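Local coordinates for protein beta-N-acetylglucosaminidase (Thermotoga maritima, PDB 3WO8) that probably hydrolyses terminal non-reducing N-acetyl-D-hexosamine residues from N-acetyl-beta-D-hexosaminides, as a member of glycoside hydrolase family 3, at residues Glu350-Thr355 and Gly408-Asp413; Glu357-Val362 and Glu404-Asp409; Tyr397-Gly402 and Val415-Asn420. One frame throughout, in Å; residues are numbered along the deposited sequence.

How the contacts relate
All three contacts belong to the smaller, C-terminal part of the chain, their centres about 32 to 38 Å from the centre of the chain, and lie at or beside strands of one mixed sheet next to the TIM barrel. Contacts 1 and 2 have centres about 10 Å apart and share Gly408 and Asp409, which lead into strand 411-415; its neighbour, strand 357-363, supplies the other side of contact 2. Contact 3 lies about 16 Å from contact 2 and 21 Å from contact 1, centre to centre. Along the chain the order is 350-355, 357-362, 397-402, 404-409, 408-413, 415-420. Contacts 1 and 2 hold loops against the strands; contact 3 joins the two loops where strands 391-397 and 411-415 finish.

Contact 1: Glu350-Thr355 and Gly408-Asp413; sequences EKIDHT and GDLIFD
Thr355 lays its hydroxyl over the side chain of Leu410, with OG1 3.4 Å from Leu410 CB and just as near to Leu410 CD2. The polar need of that oxygen is met by a different atom, the carbonyl O of Glu357 two residues on, with which it is hydrogen-bonded; toward Leu410 it makes only van der Waals contact. The OG1 position between the backbone N and the carbonyl carbon (chi1 56°) puts CG2 beside the backbone N, and this methyl and CB slide past Asp409, the two CB atoms 3.9 Å apart.

The second hold is apolar. Ile352 brings CG2, anti to its backbone N, to within 3.8 Å of Leu410 CD2, and the two side chains cross at a slant. Leu410 CD2 thus meets both Ile352 CG2 and Thr355 OG1, while its CB takes the other half of the Thr355 contact; CD2 also lies 4.0 Å from the carbonyl O of Asp353. The loop that joins strand 345-347 to strand 357-363 is in this way laid against the entry to strand 411-415, a central strand of the mixed, largely parallel sheet in the C-terminal part of the chain. The Leu410 side chain also packs on Val358 of the neighbouring strand. Beyond Leu410, Ile352 reaches Val436 on strand 435-439 and Phe472 near the end of the chain, while Thr355 also touches Phe389.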
ATOM      1  N   GLU B 350     -25.648  23.607 -12.105  1.00 66.19           N
ATOM      2  CA  GLU B 350     -24.614  23.047 -12.977  1.00 80.67           C
ATOM      3  C   GLU B 350     -23.226  23.490 -12.531  1.00 88.07           C
ATOM      4  O   GLU B 350     -22.253  22.769 -12.728  1.00 94.14           O
ATOM      5  CB  GLU B 350     -24.868  23.455 -14.435  1.00 87.13           C
ATOM      6  CG  GLU B 350     -26.020  22.698 -15.113  1.00 87.72           C
ATOM      7  CD  GLU B 350     -26.737  23.525 -16.180  1.00 81.00           C
ATOM      8  OE1 GLU B 350     -27.956  23.328 -16.384  1.00 70.38           O
ATOM      9  OE2 GLU B 350     -26.084  24.378 -16.824  1.00 76.78           O
ATOM     10  N   LYS B 351     -23.148  24.681 -11.940  1.00 90.23           N
ATOM     11  CA  LYS B 351     -21.896  25.253 -11.439  1.00 88.06           C
ATOM     12  C   LYS B 351     -22.214  26.253 -10.335  1.00 79.00           C
ATOM     13  O   LYS B 351     -23.365  26.688 -10.209  1.00 66.34           O
ATOM     14  CB  LYS B 351     -21.077  25.888 -12.580  1.00 90.33           C
ATOM     15  CG  LYS B 351     -20.020  24.938 -13.163  1.00 95.38           C
ATOM     16  CD  LYS B 351     -19.968  24.904 -14.689  1.00 94.44           C
ATOM     17  CE  LYS B 351     -19.001  23.829 -15.182  1.00 94.14           C
ATOM     18  NZ  LYS B 351     -18.506  24.085 -16.564  1.00 91.92           N
ATOM     19  N   ILE B 352     -21.215  26.541  -9.494  1.00 81.03           N
ATOM     20  CA  ILE B 352     -21.360  27.506  -8.380  1.00 85.19           C
ATOM     21  C   ILE B 352     -20.180  28.462  -8.409  1.00 82.76           C
ATOM     22  O   ILE B 352     -19.053  28.060  -8.726  1.00 71.36           O
ATOM     23  CB  ILE B 352     -21.450  26.832  -6.986  1.00 86.46           C
ATOM     24  CG1 ILE B 352     -22.648  25.879  -6.909  1.00 83.84           C
ATOM     25  CG2 ILE B 352     -21.629  27.879  -5.893  1.00 91.99           C
ATOM     26  CD1 ILE B 352     -22.456  24.728  -5.955  1.00 80.98           C
ATOM     27  N   ASP B 353     -20.456  29.732  -8.109  1.00 90.33           N
ATOM     28  CA  ASP B 353     -19.422  30.767  -8.137  1.00 93.51           C
ATOM     29  C   ASP B 353     -18.502  30.488  -6.964  1.00 89.21           C
ATOM     30  O   ASP B 353     -18.967  30.288  -5.828  1.00 77.35           O
ATOM     31  CB  ASP B 353     -20.007  32.189  -8.014  1.00 99.35           C
ATOM     32  CG  ASP B 353     -20.749  32.668  -9.287  1.00 98.73           C
ATOM     33  OD1 ASP B 353     -20.756  31.983 -10.337  1.00 83.74           O
ATOM     34  OD2 ASP B 353     -21.331  33.772  -9.226  1.00102.50           O
ATOM     35  N   HIS B 354     -17.204  30.431  -7.256  1.00 85.17           N
ATOM     36  CA  HIS B 354     -16.220  30.261  -6.222  1.00 84.30           C
ATOM     37  C   HIS B 354     -16.295  31.542  -5.368  1.00 83.55           C
ATOM     38  O   HIS B 354     -15.842  32.614  -5.765  1.00 80.18           O
ATOM     39  CB  HIS B 354     -14.819  29.989  -6.792  1.00 86.38           C
ATOM     40  CG  HIS B 354     -13.708  30.429  -5.883  1.00106.06           C
ATOM     41  ND1 HIS B 354     -12.799  31.409  -6.231  1.00113.16           N
ATOM     42  CD2 HIS B 354     -13.387  30.057  -4.619  1.00116.88           C
ATOM     43  CE1 HIS B 354     -11.956  31.606  -5.231  1.00113.06           C
ATOM     44  NE2 HIS B 354     -12.293  30.801  -4.238  1.00114.82           N
ATOM     45  N   THR B 355     -16.942  31.412  -4.215  1.00 78.46           N
ATOM     46  CA  THR B 355     -16.961  32.443  -3.207  1.00 72.46           C
ATOM     47  C   THR B 355     -15.618  32.433  -2.498  1.00 73.55           C
ATOM     48  O   THR B 355     -14.778  31.566  -2.714  1.00 70.58           O
ATOM     49  CB  THR B 355     -18.057  32.166  -2.173  1.00 71.92           C
ATOM     50  OG1 THR B 355     -17.859  30.866  -1.601  1.00 68.83           O
ATOM     51  CG2 THR B 355     -19.420  32.217  -2.816  1.00 73.05           C
ATOM     52  N   GLY B 408     -22.679  31.622   6.213  1.00 50.31           N
ATOM     53  CA  GLY B 408     -21.492  31.595   5.348  1.00 47.72           C
ATOM     54  C   GLY B 408     -21.854  32.148   3.984  1.00 50.46           C
ATOM     55  O   GLY B 408     -23.035  32.309   3.685  1.00 50.68           O
ATOM     56  N   ASP B 409     -20.871  32.452   3.150  1.00 52.23           N
ATOM     57  CA  ASP B 409     -21.181  32.848   1.760  1.00 60.86           C
ATOM     58  C   ASP B 409     -21.730  31.635   0.999  1.00 64.75           C
ATOM     59  O   ASP B 409     -22.574  31.742   0.091  1.00 70.28           O
ATOM     60  CB  ASP B 409     -19.928  33.360   1.025  1.00 63.43           C
ATOM     61  CG  ASP B 409     -19.296  34.571   1.702  1.00 64.71           C
ATOM     62  OD1 ASP B 409     -20.013  35.258   2.478  1.00 60.03           O
ATOM     63  OD2 ASP B 409     -18.084  34.809   1.455  1.00 59.74           O
ATOM     64  N   LEU B 410     -21.197  30.485   1.408  1.00 59.72           N
ATOM     65  CA  LEU B 410     -21.436  29.199   0.815  1.00 49.52           C
ATOM     66  C   LEU B 410     -21.341  28.172   1.941  1.00 48.06           C
ATOM     67  O   LEU B 410     -20.429  28.223   2.770  1.00 52.24           O
ATOM     68  CB  LEU B 410     -20.344  28.949  -0.225  1.00 46.96           C
ATOM     69  CG  LEU B 410     -20.525  27.838  -1.244  1.00 44.67           C
ATOM     70  CD1 LEU B 410     -22.005  27.567  -1.464  1.00 47.52           C
ATOM     71  CD2 LEU B 410     -19.820  28.190  -2.547  1.00 42.92           C
ATOM     72  N   ILE B 411     -22.281  27.250   1.973  1.00 42.53           N
ATOM     73  CA  ILE B 411     -22.302  26.185   2.956  1.00 40.89           C
ATOM     74  C   ILE B 411     -22.360  24.835   2.259  1.00 41.86           C
ATOM     75  O   ILE B 411     -23.123  24.677   1.321  1.00 39.44           O
ATOM     76  CB  ILE B 411     -23.562  26.306   3.780  1.00 43.59           C
ATOM     77  CG1 ILE B 411     -23.796  27.792   4.063  1.00 42.74           C
ATOM     78  CG2 ILE B 411     -23.493  25.399   5.020  1.00 43.95           C
ATOM     79  CD1 ILE B 411     -24.707  28.053   5.226  1.00 45.04           C
ATOM     80  N   PHE B 412     -21.550  23.875   2.710  1.00 40.06           N
ATOM     81  CA  PHE B 412     -21.485  22.547   2.117  1.00 35.47           C
ATOM     82  C   PHE B 412     -21.897  21.647   3.217  1.00 38.26           C
ATOM     83  O   PHE B 412     -21.225  21.610   4.250  1.00 46.05           O
ATOM     84  CB  PHE B 412     -20.081  22.205   1.681  1.00 34.44           C
ATOM     85  CG  PHE B 412     -19.659  22.860   0.395  1.00 32.30           C
ATOM     86  CD1 PHE B 412     -20.535  23.645  -0.350  1.00 34.00           C
ATOM     87  CD2 PHE B 412     -18.407  22.622  -0.103  1.00 29.19           C
ATOM     88  CE1 PHE B 412     -20.121  24.205  -1.555  1.00 36.82           C
ATOM     89  CE2 PHE B 412     -17.971  23.176  -1.301  1.00 31.45           C
ATOM     90  CZ  PHE B 412     -18.818  23.966  -2.034  1.00 34.86           C
ATOM     91  N   ASP B 413     -23.011  20.950   3.034  1.00 38.56           N
ATOM     92  CA  ASP B 413     -23.561  20.119   4.102  1.00 39.83           C
ATOM     93  C   ASP B 413     -23.411  18.689   3.732  1.00 39.83           C
ATOM     94  O   ASP B 413     -24.146  18.178   2.909  1.00 40.88           O
ATOM     95  CB  ASP B 413     -25.039  20.393   4.332  1.00 41.64           C
ATOM     96  CG  ASP B 413     -25.621  19.498   5.393  1.00 44.33           C
ATOM     97  OD1 ASP B 413     -24.843  18.700   5.960  1.00 46.75           O
ATOM     98  OD2 ASP B 413     -26.841  19.598   5.678  1.00 48.36           O
TER

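Contact 2: Glu357-Val362 and Glu404-Asp409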
ATOM      1  N   GLU B 357     -15.124  32.165   0.867  1.00 66.98           N
ATOM      2  CA  GLU B 357     -15.134  31.187   1.929  1.00 65.69           C
ATOM      3  C   GLU B 357     -16.328  30.272   1.829  1.00 55.82           C
ATOM      4  O   GLU B 357     -17.422  30.672   1.392  1.00 49.38           O
ATOM      5  CB  GLU B 357     -15.081  31.850   3.317  1.00 71.19           C
ATOM      6  CG  GLU B 357     -16.421  32.305   3.877  1.00 73.96           C
ATOM      7  CD  GLU B 357     -17.195  31.219   4.623  1.00 75.29           C
ATOM      8  OE1 GLU B 357     -16.621  30.612   5.562  1.00 63.89           O
ATOM      9  OE2 GLU B 357     -18.394  31.016   4.287  1.00 74.58           O
ATOM     10  N   VAL B 358     -16.080  29.035   2.243  1.00 47.39           N
ATOM     11  CA  VAL B 358     -17.143  28.081   2.454  1.00 45.37           C
ATOM     12  C   VAL B 358     -17.181  27.749   3.900  1.00 38.40           C
ATOM     13  O   VAL B 358     -16.158  27.683   4.536  1.00 33.46           O
ATOM     14  CB  VAL B 358     -16.904  26.764   1.752  1.00 44.22           C
ATOM     15  CG1 VAL B 358     -17.539  26.812   0.410  1.00 49.21           C
ATOM     16  CG2 VAL B 358     -15.416  26.460   1.648  1.00 49.25           C
ATOM     17  N   THR B 359     -18.358  27.481   4.407  1.00 34.34           N
ATOM     18  CA  THR B 359     -18.402  26.829   5.677  1.00 36.33           C
ATOM     19  C   THR B 359     -18.839  25.379   5.437  1.00 33.95           C
ATOM     20  O   THR B 359     -19.700  25.110   4.626  1.00 30.92           O
ATOM     21  CB  THR B 359     -19.197  27.631   6.754  1.00 38.99           C
ATOM     22  OG1 THR B 359     -20.423  27.005   7.077  1.00 40.29           O
ATOM     23  CG2 THR B 359     -19.419  29.064   6.335  1.00 39.67           C
ATOM     24  N   LEU B 360     -18.179  24.452   6.113  1.00 33.96           N
ATOM     25  CA  LEU B 360     -18.365  23.032   5.885  1.00 34.95           C
ATOM     26  C   LEU B 360     -19.071  22.425   7.061  1.00 36.19           C
ATOM     27  O   LEU B 360     -18.622  22.588   8.198  1.00 38.88           O
ATOM     28  CB  LEU B 360     -17.015  22.356   5.754  1.00 34.07           C
ATOM     29  CG  LEU B 360     -16.041  22.994   4.776  1.00 33.35           C
ATOM     30  CD1 LEU B 360     -14.753  22.178   4.708  1.00 34.80           C
ATOM     31  CD2 LEU B 360     -16.682  23.020   3.429  1.00 31.18           C
ATOM     32  N   LEU B 361     -20.176  21.745   6.808  1.00 35.72           N
ATOM     33  CA  LEU B 361     -20.800  20.995   7.876  1.00 40.85           C
ATOM     34  C   LEU B 361     -20.414  19.573   7.642  1.00 42.51           C
ATOM     35  O   LEU B 361     -20.738  19.020   6.613  1.00 47.19           O
ATOM     36  CB  LEU B 361     -22.297  21.154   7.837  1.00 43.24           C
ATOM     37  CG  LEU B 361     -22.623  22.586   8.215  1.00 44.67           C
ATOM     38  CD1 LEU B 361     -23.905  23.021   7.552  1.00 46.67           C
ATOM     39  CD2 LEU B 361     -22.705  22.703   9.713  1.00 42.62           C
ATOM     40  N   VAL B 362     -19.667  19.002   8.572  1.00 40.81           N
ATOM     41  CA  VAL B 362     -19.064  17.719   8.354  1.00 37.04           C
ATOM     42  C   VAL B 362     -19.455  16.838   9.510  1.00 37.24           C
ATOM     43  O   VAL B 362     -19.211  17.191  10.646  1.00 39.80           O
ATOM     44  CB  VAL B 362     -17.544  17.843   8.310  1.00 35.16           C
ATOM     45  CG1 VAL B 362     -16.885  16.461   8.341  1.00 34.91           C
ATOM     46  CG2 VAL B 362     -17.122  18.630   7.091  1.00 33.40           C
ATOM     47  N   GLU B 404     -26.280  22.112  13.524  1.00 56.78           N
ATOM     48  CA  GLU B 404     -26.535  23.428  14.108  1.00 60.03           C
ATOM     49  C   GLU B 404     -26.645  24.449  12.971  1.00 57.66           C
ATOM     50  O   GLU B 404     -26.010  24.302  11.902  1.00 55.61           O
ATOM     51  CB  GLU B 404     -25.407  23.815  15.084  1.00 70.17           C
ATOM     52  CG  GLU B 404     -23.958  23.665  14.534  1.00 78.13           C
ATOM     53  CD  GLU B 404     -23.149  22.433  15.063  1.00 77.87           C
ATOM     54  OE1 GLU B 404     -22.208  22.663  15.863  1.00 75.70           O
ATOM     55  OE2 GLU B 404     -23.412  21.250  14.693  1.00 58.05           O
ATOM     56  N   PHE B 405     -27.473  25.466  13.176  1.00 60.61           N
ATOM     57  CA  PHE B 405     -27.679  26.477  12.144  1.00 59.49           C
ATOM     58  C   PHE B 405     -26.373  27.206  11.977  1.00 56.22           C
ATOM     59  O   PHE B 405     -25.634  27.402  12.954  1.00 55.05           O
ATOM     60  CB  PHE B 405     -28.765  27.483  12.520  1.00 64.96           C
ATOM     61  CG  PHE B 405     -28.967  28.541  11.473  1.00 66.83           C
ATOM     62  CD1 PHE B 405     -29.748  28.282  10.355  1.00 67.07           C
ATOM     63  CD2 PHE B 405     -28.329  29.764  11.574  1.00 64.66           C
ATOM     64  CE1 PHE B 405     -29.914  29.240   9.368  1.00 70.27           C
ATOM     65  CE2 PHE B 405     -28.478  30.716  10.585  1.00 68.56           C
ATOM     66  CZ  PHE B 405     -29.272  30.457   9.478  1.00 70.29           C
ATOM     67  N   VAL B 406     -26.077  27.603  10.751  1.00 51.76           N
ATOM     68  CA  VAL B 406     -24.783  28.194  10.473  1.00 53.55           C
ATOM     69  C   VAL B 406     -24.905  29.187   9.337  1.00 52.79           C
ATOM     70  O   VAL B 406     -25.800  29.070   8.531  1.00 51.33           O
ATOM     71  CB  VAL B 406     -23.745  27.082  10.159  1.00 58.00           C
ATOM     72  CG1 VAL B 406     -23.827  26.611   8.709  1.00 56.40           C
ATOM     73  CG2 VAL B 406     -22.335  27.548  10.498  1.00 64.82           C
ATOM     74  N   GLU B 407     -24.013  30.170   9.278  1.00 61.13           N
ATOM     75  CA  GLU B 407     -24.017  31.138   8.166  1.00 62.59           C
ATOM     76  C   GLU B 407     -22.711  31.020   7.397  1.00 57.06           C
ATOM     77  O   GLU B 407     -21.774  30.373   7.860  1.00 51.61           O
ATOM     78  CB  GLU B 407     -24.248  32.570   8.643  1.00 67.45           C
ATOM     79  CG  GLU B 407     -23.549  32.968   9.947  1.00 79.83           C
ATOM     80  CD  GLU B 407     -24.402  32.767  11.211  1.00 95.12           C
ATOM     81  OE1 GLU B 407     -25.655  32.664  11.120  1.00101.68           O
ATOM     82  OE2 GLU B 407     -23.814  32.723  12.320  1.00101.93           O
ATOM     83  N   GLY B 408     -22.679  31.622   6.213  1.00 50.31           N
ATOM     84  CA  GLY B 408     -21.492  31.595   5.348  1.00 47.72           C
ATOM     85  C   GLY B 408     -21.854  32.148   3.984  1.00 50.46           C
ATOM     86  O   GLY B 408     -23.035  32.309   3.685  1.00 50.68           O
ATOM     87  N   ASP B 409     -20.871  32.452   3.150  1.00 52.23           N
ATOM     88  CA  ASP B 409     -21.181  32.848   1.760  1.00 60.86           C
ATOM     89  C   ASP B 409     -21.730  31.635   0.999  1.00 64.75           C
ATOM     90  O   ASP B 409     -22.574  31.742   0.091  1.00 70.28           O
ATOM     91  CB  ASP B 409     -19.928  33.360   1.025  1.00 63.43           C
ATOM     92  CG  ASP B 409     -19.296  34.571   1.702  1.00 64.71           C
ATOM     93  OD1 ASP B 409     -20.013  35.258   2.478  1.00 60.03           O
ATOM     94  OD2 ASP B 409     -18.084  34.809   1.455  1.00 59.74           O
TER
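The carboxylates of Glu357 and Asp409 are turned almost perpendicular, their planes 89° apart, and each has the other residue's atoms close by: OE2 of Glu357 takes the backbone N-H of Asp409 on its anti side, 20° out of the carboxylate plane, while OD2 of Asp409 lies 3.9 Å from Glu357 CG. The contact sets the loop that follows strand 391-397 against strand 357-363 of the mixed sheet, running roughly antiparallel to it, without backbone pairing between the two segments. The Asp409 N to Glu357 OE2 distance is 3.1 Å and the N-H...O angle 142°, a bent bond. Glu357 gets there by folding back, with CG between its backbone N and carbonyl carbon and a second bend at chi2. Glu357 OE2 and Asp409 OD2 are 4.7 Å apart; their like charges should oppose each other, though for Glu357 the N-H would probably offset this in part.

Further along the strand, Thr359 points at the loop. Its CG2 is modelled 3.1 Å from Glu407 O and 3.4 Å from Gly408 CA, but chi1 is far from staggered and this tightness is doubtful. Gly408 has no side chain to meet the strand here. Thr359 OG1 also lies against Val406, 3.8 Å from CG1. Leu361 and Val406 then meet tip to tip, Leu361 CD1 lying 3.8 Å from Val406 CG1.

Contact 3: Tyr397-Gly402 and Val415-Asn420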
ATOM      1  N   TYR B 397     -20.874  18.192  13.108  1.00 45.44           N
ATOM      2  CA  TYR B 397     -22.170  17.899  13.765  1.00 45.81           C
ATOM      3  C   TYR B 397     -22.394  16.426  13.912  1.00 47.98           C
ATOM      4  O   TYR B 397     -21.758  15.646  13.223  1.00 49.93           O
ATOM      5  CB  TYR B 397     -23.319  18.475  12.992  1.00 42.97           C
ATOM      6  CG  TYR B 397     -23.547  17.824  11.662  1.00 44.74           C
ATOM      7  CD1 TYR B 397     -22.861  18.239  10.543  1.00 47.95           C
ATOM      8  CD2 TYR B 397     -24.490  16.817  11.513  1.00 48.64           C
ATOM      9  CE1 TYR B 397     -23.076  17.651   9.310  1.00 47.81           C
ATOM     10  CE2 TYR B 397     -24.723  16.234  10.292  1.00 46.69           C
ATOM     11  CZ  TYR B 397     -24.005  16.654   9.203  1.00 46.70           C
ATOM     12  OH  TYR B 397     -24.252  16.087   8.004  1.00 45.67           O
ATOM     13  N   THR B 398     -23.288  16.037  14.819  1.00 54.53           N
ATOM     14  CA  THR B 398     -23.539  14.593  15.048  1.00 56.08           C
ATOM     15  C   THR B 398     -24.719  14.243  14.185  1.00 55.57           C
ATOM     16  O   THR B 398     -25.671  15.023  14.059  1.00 49.17           O
ATOM     17  CB  THR B 398     -23.714  14.157  16.537  1.00 56.04           C
ATOM     18  OG1 THR B 398     -24.809  14.834  17.143  1.00 63.51           O
ATOM     19  CG2 THR B 398     -22.434  14.460  17.367  1.00 56.71           C
ATOM     20  N   VAL B 399     -24.608  13.094  13.533  1.00 55.77           N
ATOM     21  CA  VAL B 399     -25.508  12.747  12.470  1.00 54.55           C
ATOM     22  C   VAL B 399     -26.931  12.727  12.993  1.00 57.10           C
ATOM     23  O   VAL B 399     -27.838  13.239  12.366  1.00 58.11           O
ATOM     24  CB  VAL B 399     -25.092  11.407  11.824  1.00 56.21           C
ATOM     25  CG1 VAL B 399     -26.252  10.403  11.713  1.00 60.20           C
ATOM     26  CG2 VAL B 399     -24.512  11.683  10.459  1.00 57.46           C
ATOM     27  N   GLU B 400     -27.093  12.144  14.172  1.00 66.65           N
ATOM     28  CA  GLU B 400     -28.406  11.977  14.838  1.00 70.41           C
ATOM     29  C   GLU B 400     -29.090  13.298  15.256  1.00 64.92           C
ATOM     30  O   GLU B 400     -30.308  13.340  15.332  1.00 73.68           O
ATOM     31  CB  GLU B 400     -28.329  10.969  16.029  1.00 69.56           C
ATOM     32  CG  GLU B 400     -27.087  11.053  16.933  1.00 78.51           C
ATOM     33  CD  GLU B 400     -25.787  10.408  16.360  1.00 84.52           C
ATOM     34  OE1 GLU B 400     -24.781  10.333  17.105  1.00 88.53           O
ATOM     35  OE2 GLU B 400     -25.732   9.980  15.175  1.00 79.56           O
ATOM     36  N   ASP B 401     -28.319  14.357  15.502  1.00 57.14           N
ATOM     37  CA  ASP B 401     -28.874  15.662  15.870  1.00 59.87           C
ATOM     38  C   ASP B 401     -29.215  16.545  14.661  1.00 57.89           C
ATOM     39  O   ASP B 401     -30.167  17.335  14.701  1.00 59.38           O
ATOM     40  CB  ASP B 401     -27.928  16.410  16.830  1.00 62.43           C
ATOM     41  CG  ASP B 401     -28.018  15.884  18.267  1.00 71.11           C
ATOM     42  OD1 ASP B 401     -29.151  15.612  18.724  1.00 80.68           O
ATOM     43  OD2 ASP B 401     -26.965  15.728  18.935  1.00 68.62           O
ATOM     44  N   GLY B 402     -28.455  16.395  13.584  1.00 51.24           N
ATOM     45  CA  GLY B 402     -28.485  17.350  12.474  1.00 46.68           C
ATOM     46  C   GLY B 402     -27.466  18.471  12.698  1.00 44.09           C
ATOM     47  O   GLY B 402     -26.845  18.585  13.773  1.00 39.82           O
ATOM     48  N   VAL B 415     -23.769  14.953   4.184  1.00 40.64           N
ATOM     49  CA  VAL B 415     -24.777  14.138   4.814  1.00 38.79           C
ATOM     50  C   VAL B 415     -24.419  12.671   4.707  1.00 43.19           C
ATOM     51  O   VAL B 415     -24.275  12.135   3.617  1.00 42.11           O
ATOM     52  CB  VAL B 415     -26.120  14.318   4.104  1.00 37.88           C
ATOM     53  CG1 VAL B 415     -27.174  13.491   4.796  1.00 40.78           C
ATOM     54  CG2 VAL B 415     -26.522  15.776   4.097  1.00 37.26           C
ATOM     55  N   ALA B 416     -24.264  12.031   5.852  1.00 48.41           N
ATOM     56  CA  ALA B 416     -24.055  10.602   5.908  1.00 52.91           C
ATOM     57  C   ALA B 416     -25.406   9.934   5.784  1.00 56.96           C
ATOM     58  O   ALA B 416     -25.641   9.103   4.911  1.00 71.60           O
ATOM     59  CB  ALA B 416     -23.394  10.225   7.237  1.00 53.84           C
ATOM     60  N   ASP B 417     -26.298  10.304   6.681  1.00 59.08           N
ATOM     61  CA  ASP B 417     -27.649   9.830   6.646  1.00 60.05           C
ATOM     62  C   ASP B 417     -28.550  10.749   7.459  1.00 64.05           C
ATOM     63  O   ASP B 417     -28.100  11.726   8.062  1.00 66.28           O
ATOM     64  CB  ASP B 417     -27.719   8.373   7.132  1.00 66.62           C
ATOM     65  CG  ASP B 417     -27.454   8.218   8.613  1.00 62.08           C
ATOM     66  OD1 ASP B 417     -26.334   8.527   9.045  1.00 66.96           O
ATOM     67  OD2 ASP B 417     -28.354   7.744   9.331  1.00 57.90           O
ATOM     68  N   ILE B 418     -29.833  10.436   7.467  1.00 67.10           N
ATOM     69  CA  ILE B 418     -30.820  11.274   8.127  1.00 69.98           C
ATOM     70  C   ILE B 418     -31.701  10.354   8.994  1.00 70.54           C
ATOM     71  O   ILE B 418     -32.735   9.882   8.564  1.00 65.48           O
ATOM     72  CB  ILE B 418     -31.600  12.105   7.084  1.00 67.97           C
ATOM     73  CG1 ILE B 418     -32.020  11.269   5.869  1.00 80.59           C
ATOM     74  CG2 ILE B 418     -30.703  13.173   6.482  1.00 64.98           C
ATOM     75  CD1 ILE B 418     -32.983  10.114   6.103  1.00 83.39           C
ATOM     76  N   PRO B 419     -31.271  10.062  10.224  1.00 69.54           N
ATOM     77  CA  PRO B 419     -32.010   9.058  10.998  1.00 70.11           C
ATOM     78  C   PRO B 419     -33.348   9.535  11.579  1.00 74.67           C
ATOM     79  O   PRO B 419     -34.263   8.737  11.714  1.00 76.55           O
ATOM     80  CB  PRO B 419     -31.041   8.695  12.127  1.00 68.20           C
ATOM     81  CG  PRO B 419     -30.160   9.887  12.279  1.00 71.74           C
ATOM     82  CD  PRO B 419     -30.160  10.657  10.983  1.00 69.90           C
ATOM     83  N   ASN B 420     -33.453  10.809  11.944  1.00 80.11           N
ATOM     84  CA  ASN B 420     -34.694  11.332  12.533  1.00 80.28           C
ATOM     85  C   ASN B 420     -35.221  12.554  11.816  1.00 82.69           C
ATOM     86  O   ASN B 420     -34.618  13.045  10.863  1.00 75.45           O
ATOM     87  CB  ASN B 420     -34.599  11.632  14.047  1.00 80.09           C
ATOM     88  CG  ASN B 420     -33.234  11.349  14.644  1.00 81.26           C
ATOM     89  OD1 ASN B 420     -32.719  10.230  14.549  1.00 81.72           O
ATOM     90  ND2 ASN B 420     -32.672  12.339  15.326  1.00 77.59           N
TER
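Tyr397, the last residue of strand 391-397, sends its hydroxyl across to the end of strand 411-415, where OH lies 3.8 Å from Val415 CA. The bond that holds this hydroxyl is to the carbonyl O of Phe414, just before the second segment. Two loops meet here, each following a parallel strand of the mixed sheet in the C-terminal part of the chain, and the second leads into helix 421-429. The tyrosine ring also meets that of His427 on the helix, the planes at about 80°.

At Thr398 the chain turns back on itself: its carbonyl O accepts from the backbone N of both Asp401 and Gly402, making a short helix-like turn. That turn presents Val399 to the other loop. One methyl, CG2, rests on Ala416 CB at 3.7 Å; the other, CG1, approaches Asp417 OD1 to 3.3 Å, the two side chains crossing at about a right angle. The eclipsed chi1 of Val399 makes this close approach less certain. CG1 also touches the ring of Pro419.

Glu400 follows, its CA 3.7 Å from Pro419 CG, so that the proline ring packs against the backbone of the turn as well as on Val399. A polar link between 397-402 and 415-420 comes from Asn420, the N-cap residue of helix 421-429, whose side chain makes no capping bond. Asn420 ND2 is modelled 2.6 Å from Glu400 O, short for so bent an approach (118°), and this weak bond is doubtful. Gly402 closes the turn with backbone angles at which a CB would be jammed against the preceding carbonyl O, its own N 3.1 Å from Thr398 O.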